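PDB 2ZHZ: ATP:cob(I)alamin adenosyltransferase, putative from Burkholderia thailandensis, which probably transfers the adenosyl group of ATP to the cobalt of cobalamin, making adenosylcobalamin and releasing triphosphate, and works as a homotrimer. Local coordinates for residues Val39-Leu50 against Leu62-Gly73. Numbering follows the deposited sequence.
Sequences VDELNSQIGVLL and LSAIQHDLFDLG
Q66 reaches from helix 56-77 into a hole between N43, I46, G47 and L50 of helix 31-50. Segments 39-50 and 62-73 run antiparallel (167°), their axes 9.6 Å apart at closest approach. Q66 CB lies 3.3 Å from N43 OD1. The first torsion (chi1 -73°) sets CG anti to the carbonyl carbon, where it meets N43 OD1 at 3.1 Å and I46 CG2 at 3.8 Å. In the extended chain beyond, CD lies 3.6 Å from L50 CD1, and OE1 is closer to the same methyl, at 3.3 Å. At the tip NE2 donates to N43 O at 3.0 Å, with that oxygen near the amide plane. The same carbonyl accepts G47 N from its other face. Two weak bonds follow: Q66 NE2 to N43 OD1, and N43 ND2 to the backbone O of Q66. The two amides stand 77° apart. I46 and L69, each a knob in a hole of the opposite helix, meet tip to tip, CD1 to CD1 at 3.6 Å. Helices 116-141 and 147-169 complete the PduO-type bundle here. Q66 NE2 is thus satisfied by backbone oxygens of N43 and, in the second subunit, P112, placing this buried amide where helix pair and trimer interface meet.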
loop_
_atom_site.group_PDB
_atom_site.type_symbol
_atom_site.label_atom_id
_atom_site.label_comp_id
_atom_site.label_asym_id
_atom_site.label_seq_id
_atom_site.Cartn_x
_atom_site.Cartn_y
_atom_site.Cartn_z
ATOM N N VAL B 39 -3.788 -4.109 -8.345
ATOM C CA VAL B 39 -3.348 -5.488 -8.549
ATOM C C VAL B 39 -1.820 -5.512 -8.609
ATOM O O VAL B 39 -1.180 -6.402 -8.047
ATOM C CB VAL B 39 -3.942 -6.076 -9.855
ATOM C CG1 VAL B 39 -3.291 -7.429 -10.186
ATOM C CG2 VAL B 39 -5.443 -6.255 -9.687
ATOM N N ASP B 40 -1.250 -4.516 -9.282
ATOM C CA ASP B 40 0.198 -4.376 -9.429
ATOM C C ASP B 40 0.814 -4.119 -8.044
ATOM O O ASP B 40 1.845 -4.698 -7.691
ATOM C CB ASP B 40 0.496 -3.198 -10.370
ATOM C CG ASP B 40 1.964 -3.097 -10.771
ATOM O OD1 ASP B 40 2.352 -2.025 -11.288
ATOM O OD2 ASP B 40 2.730 -4.069 -10.587
ATOM N N GLU B 41 0.174 -3.256 -7.259
ATOM C CA GLU B 41 0.676 -2.943 -5.921
ATOM C C GLU B 41 0.650 -4.201 -5.053
ATOM O O GLU B 41 1.573 -4.458 -4.278
ATOM C CB GLU B 41 -0.167 -1.836 -5.271
ATOM C CG GLU B 41 0.483 -1.241 -4.020
ATOM C CD GLU B 41 -0.325 -0.105 -3.411
ATOM O OE1 GLU B 41 -1.082 0.553 -4.149
ATOM O OE2 GLU B 41 -0.186 0.139 -2.195
ATOM N N LEU B 42 -0.417 -4.983 -5.181
ATOM C CA LEU B 42 -0.526 -6.230 -4.430
ATOM C C LEU B 42 0.600 -7.172 -4.837
ATOM O O LEU B 42 1.259 -7.769 -3.990
ATOM C CB LEU B 42 -1.860 -6.920 -4.710
ATOM C CG LEU B 42 -1.956 -8.383 -4.251
ATOM C CD1 LEU B 42 -1.788 -8.473 -2.731
ATOM C CD2 LEU B 42 -3.302 -8.963 -4.669
ATOM N N ASN B 43 0.814 -7.311 -6.140
ATOM C CA ASN B 43 1.863 -8.200 -6.623
ATOM C C ASN B 43 3.228 -7.767 -6.090
ATOM O O ASN B 43 4.080 -8.603 -5.779
ATOM C CB ASN B 43 1.867 -8.236 -8.155
ATOM C CG ASN B 43 2.444 -9.531 -8.702
ATOM O OD1 ASN B 43 2.608 -10.505 -7.967
ATOM N ND2 ASN B 43 2.732 -9.554 -9.997
ATOM N N SER B 44 3.426 -6.459 -5.964
ATOM C CA SER B 44 4.688 -5.932 -5.462
ATOM C C SER B 44 4.882 -6.235 -3.982
ATOM O O SER B 44 5.995 -6.547 -3.555
ATOM C CB SER B 44 4.769 -4.424 -5.712
ATOM O OG SER B 44 4.824 -4.169 -7.110
ATOM N N GLN B 45 3.810 -6.142 -3.196
ATOM C CA GLN B 45 3.917 -6.451 -1.771
ATOM C C GLN B 45 4.250 -7.937 -1.607
ATOM O O GLN B 45 4.996 -8.316 -0.701
ATOM C CB GLN B 45 2.612 -6.110 -1.044
ATOM C CG GLN B 45 2.431 -4.620 -0.745
ATOM C CD GLN B 45 3.433 -4.089 0.277
ATOM O OE1 GLN B 45 4.184 -4.851 0.878
ATOM N NE2 GLN B 45 3.436 -2.774 0.481
ATOM N N ILE B 46 3.701 -8.775 -2.483
ATOM C CA ILE B 46 3.991 -10.204 -2.418
ATOM C C ILE B 46 5.473 -10.406 -2.733
ATOM O O ILE B 46 6.118 -11.312 -2.199
ATOM C CB ILE B 46 3.107 -10.999 -3.404
ATOM C CG1 ILE B 46 1.673 -11.038 -2.865
ATOM C CG2 ILE B 46 3.652 -12.425 -3.584
ATOM C CD1 ILE B 46 0.666 -11.674 -3.799
ATOM N N GLY B 47 6.010 -9.543 -3.591
ATOM C CA GLY B 47 7.418 -9.623 -3.933
ATOM C C GLY B 47 8.277 -9.324 -2.714
ATOM O O GLY B 47 9.366 -9.887 -2.548
ATOM N N VAL B 48 7.792 -8.431 -1.855
ATOM C CA VAL B 48 8.522 -8.078 -0.643
ATOM C C VAL B 48 8.501 -9.265 0.315
ATOM O O VAL B 48 9.501 -9.568 0.971
ATOM C CB VAL B 48 7.897 -6.844 0.042
ATOM C CG1 VAL B 48 8.527 -6.622 1.411
ATOM C CG2 VAL B 48 8.106 -5.621 -0.836
ATOM N N LEU B 49 7.356 -9.931 0.395
ATOM C CA LEU B 49 7.215 -11.102 1.253
ATOM C C LEU B 49 8.126 -12.228 0.746
ATOM O O LEU B 49 8.745 -12.943 1.537
ATOM C CB LEU B 49 5.760 -11.578 1.262
ATOM C CG LEU B 49 5.468 -12.907 1.971
ATOM C CD1 LEU B 49 6.016 -12.876 3.399
ATOM C CD2 LEU B 49 3.965 -13.159 1.963
ATOM N N LEU B 50 8.212 -12.378 -0.573
ATOM C CA LEU B 50 9.056 -13.412 -1.163
ATOM C C LEU B 50 10.542 -13.175 -0.900
ATOM O O LEU B 50 11.359 -14.080 -1.072
ATOM C CB LEU B 50 8.799 -13.513 -2.671
ATOM C CG LEU B 50 7.543 -14.296 -3.064
ATOM C CD1 LEU B 50 7.194 -14.032 -4.510
ATOM C CD2 LEU B 50 7.783 -15.790 -2.838
ATOM N N LEU B 62 3.263 -18.693 -3.430
ATOM C CA LEU B 62 3.327 -17.242 -3.612
ATOM C C LEU B 62 3.962 -16.848 -4.948
ATOM O O LEU B 62 3.548 -15.870 -5.574
ATOM C CB LEU B 62 4.097 -16.599 -2.456
ATOM C CG LEU B 62 3.402 -16.633 -1.085
ATOM C CD1 LEU B 62 4.341 -16.088 -0.019
ATOM C CD2 LEU B 62 2.122 -15.809 -1.136
ATOM N N SER B 63 4.964 -17.603 -5.386
ATOM C CA SER B 63 5.617 -17.306 -6.655
ATOM C C SER B 63 4.632 -17.536 -7.794
ATOM O O SER B 63 4.562 -16.747 -8.738
ATOM C CB SER B 63 6.855 -18.189 -6.844
ATOM O OG SER B 63 7.842 -17.885 -5.874
ATOM N N ALA B 64 3.863 -18.616 -7.697
ATOM C CA ALA B 64 2.874 -18.943 -8.714
ATOM C C ALA B 64 1.788 -17.876 -8.741
ATOM O O ALA B 64 1.262 -17.531 -9.801
ATOM C CB ALA B 64 2.255 -20.301 -8.424
ATOM N N ILE B 65 1.450 -17.362 -7.564
ATOM C CA ILE B 65 0.423 -16.337 -7.454
ATOM C C ILE B 65 0.839 -15.057 -8.169
ATOM O O ILE B 65 -0.001 -14.379 -8.756
ATOM C CB ILE B 65 0.087 -16.063 -5.968
ATOM C CG1 ILE B 65 -0.674 -17.268 -5.401
ATOM C CG2 ILE B 65 -0.734 -14.775 -5.825
ATOM C CD1 ILE B 65 -0.820 -17.274 -3.887
ATOM N N GLN B 66 2.128 -14.727 -8.134
ATOM C CA GLN B 66 2.601 -13.525 -8.819
ATOM C C GLN B 66 2.312 -13.637 -10.313
ATOM O O GLN B 66 1.980 -12.648 -10.975
ATOM C CB GLN B 66 4.106 -13.325 -8.613
ATOM C CG GLN B 66 4.494 -12.857 -7.219
ATOM C CD GLN B 66 5.834 -12.146 -7.204
ATOM O OE1 GLN B 66 6.876 -12.746 -7.488
ATOM N NE2 GLN B 66 5.813 -10.852 -6.882
ATOM N N HIS B 67 2.453 -14.848 -10.843
ATOM C CA HIS B 67 2.189 -15.099 -12.255
ATOM C C HIS B 67 0.697 -14.929 -12.519
ATOM O O HIS B 67 0.304 -14.351 -13.530
ATOM C CB HIS B 67 2.642 -16.513 -12.628
ATOM C CG HIS B 67 4.123 -16.708 -12.542
ATOM N ND1 HIS B 67 4.995 -16.205 -13.485
ATOM C CD2 HIS B 67 4.887 -17.331 -11.615
ATOM C CE1 HIS B 67 6.234 -16.512 -13.140
ATOM N NE2 HIS B 67 6.195 -17.194 -12.009
ATOM N N ASP B 68 -0.127 -15.428 -11.601
ATOM C CA ASP B 68 -1.580 -15.308 -11.723
ATOM C C ASP B 68 -1.973 -13.834 -11.745
ATOM O O ASP B 68 -2.818 -13.405 -12.537
ATOM C CB ASP B 68 -2.303 -15.944 -10.529
ATOM C CG ASP B 68 -2.195 -17.457 -10.492
ATOM O OD1 ASP B 68 -1.712 -18.069 -11.468
ATOM O OD2 ASP B 68 -2.617 -18.031 -9.466
ATOM N N LEU B 69 -1.374 -13.067 -10.838
ATOM C CA LEU B 69 -1.666 -11.645 -10.727
ATOM C C LEU B 69 -1.219 -10.881 -11.961
ATOM O O LEU B 69 -1.839 -9.888 -12.346
ATOM C CB LEU B 69 -1.011 -11.072 -9.464
ATOM C CG LEU B 69 -1.636 -11.592 -8.166
ATOM C CD1 LEU B 69 -0.949 -10.943 -6.967
ATOM C CD2 LEU B 69 -3.134 -11.280 -8.149
ATOM N N PHE B 70 -0.136 -11.339 -12.581
ATOM C CA PHE B 70 0.337 -10.693 -13.794
ATOM C C PHE B 70 -0.723 -10.901 -14.876
ATOM O O PHE B 70 -1.040 -9.985 -15.634
ATOM C CB PHE B 70 1.657 -11.302 -14.255
ATOM C CG PHE B 70 2.218 -10.646 -15.480
ATOM C CD1 PHE B 70 2.889 -9.432 -15.387
ATOM C CD2 PHE B 70 2.033 -11.217 -16.736
ATOM C CE1 PHE B 70 3.366 -8.790 -16.530
ATOM C CE2 PHE B 70 2.505 -10.585 -17.884
ATOM C CZ PHE B 70 3.173 -9.368 -17.779
ATOM N N ASP B 71 -1.274 -12.110 -14.941
ATOM C CA ASP B 71 -2.300 -12.412 -15.934
ATOM C C ASP B 71 -3.616 -11.708 -15.632
ATOM O O ASP B 71 -4.320 -11.275 -16.544
ATOM C CB ASP B 71 -2.539 -13.920 -16.023
ATOM C CG ASP B 71 -1.371 -14.658 -16.647
ATOM O OD1 ASP B 71 -0.519 -14.001 -17.287
ATOM O OD2 ASP B 71 -1.311 -15.896 -16.511
ATOM N N LEU B 72 -3.947 -11.593 -14.349
ATOM C CA LEU B 72 -5.180 -10.930 -13.950
ATOM C C LEU B 72 -5.095 -9.469 -14.390
ATOM O O LEU B 72 -6.056 -8.912 -14.920
ATOM C CB LEU B 72 -5.368 -11.034 -12.429
ATOM C CG LEU B 72 -6.763 -10.720 -11.874
ATOM C CD1 LEU B 72 -6.913 -11.340 -10.490
ATOM C CD2 LEU B 72 -6.979 -9.225 -11.812
ATOM N N GLY B 73 -3.929 -8.862 -14.182
ATOM C CA GLY B 73 -3.733 -7.479 -14.584
ATOM C C GLY B 73 -3.813 -7.366 -16.096
ATOM O O GLY B 73 -4.364 -6.401 -16.633
#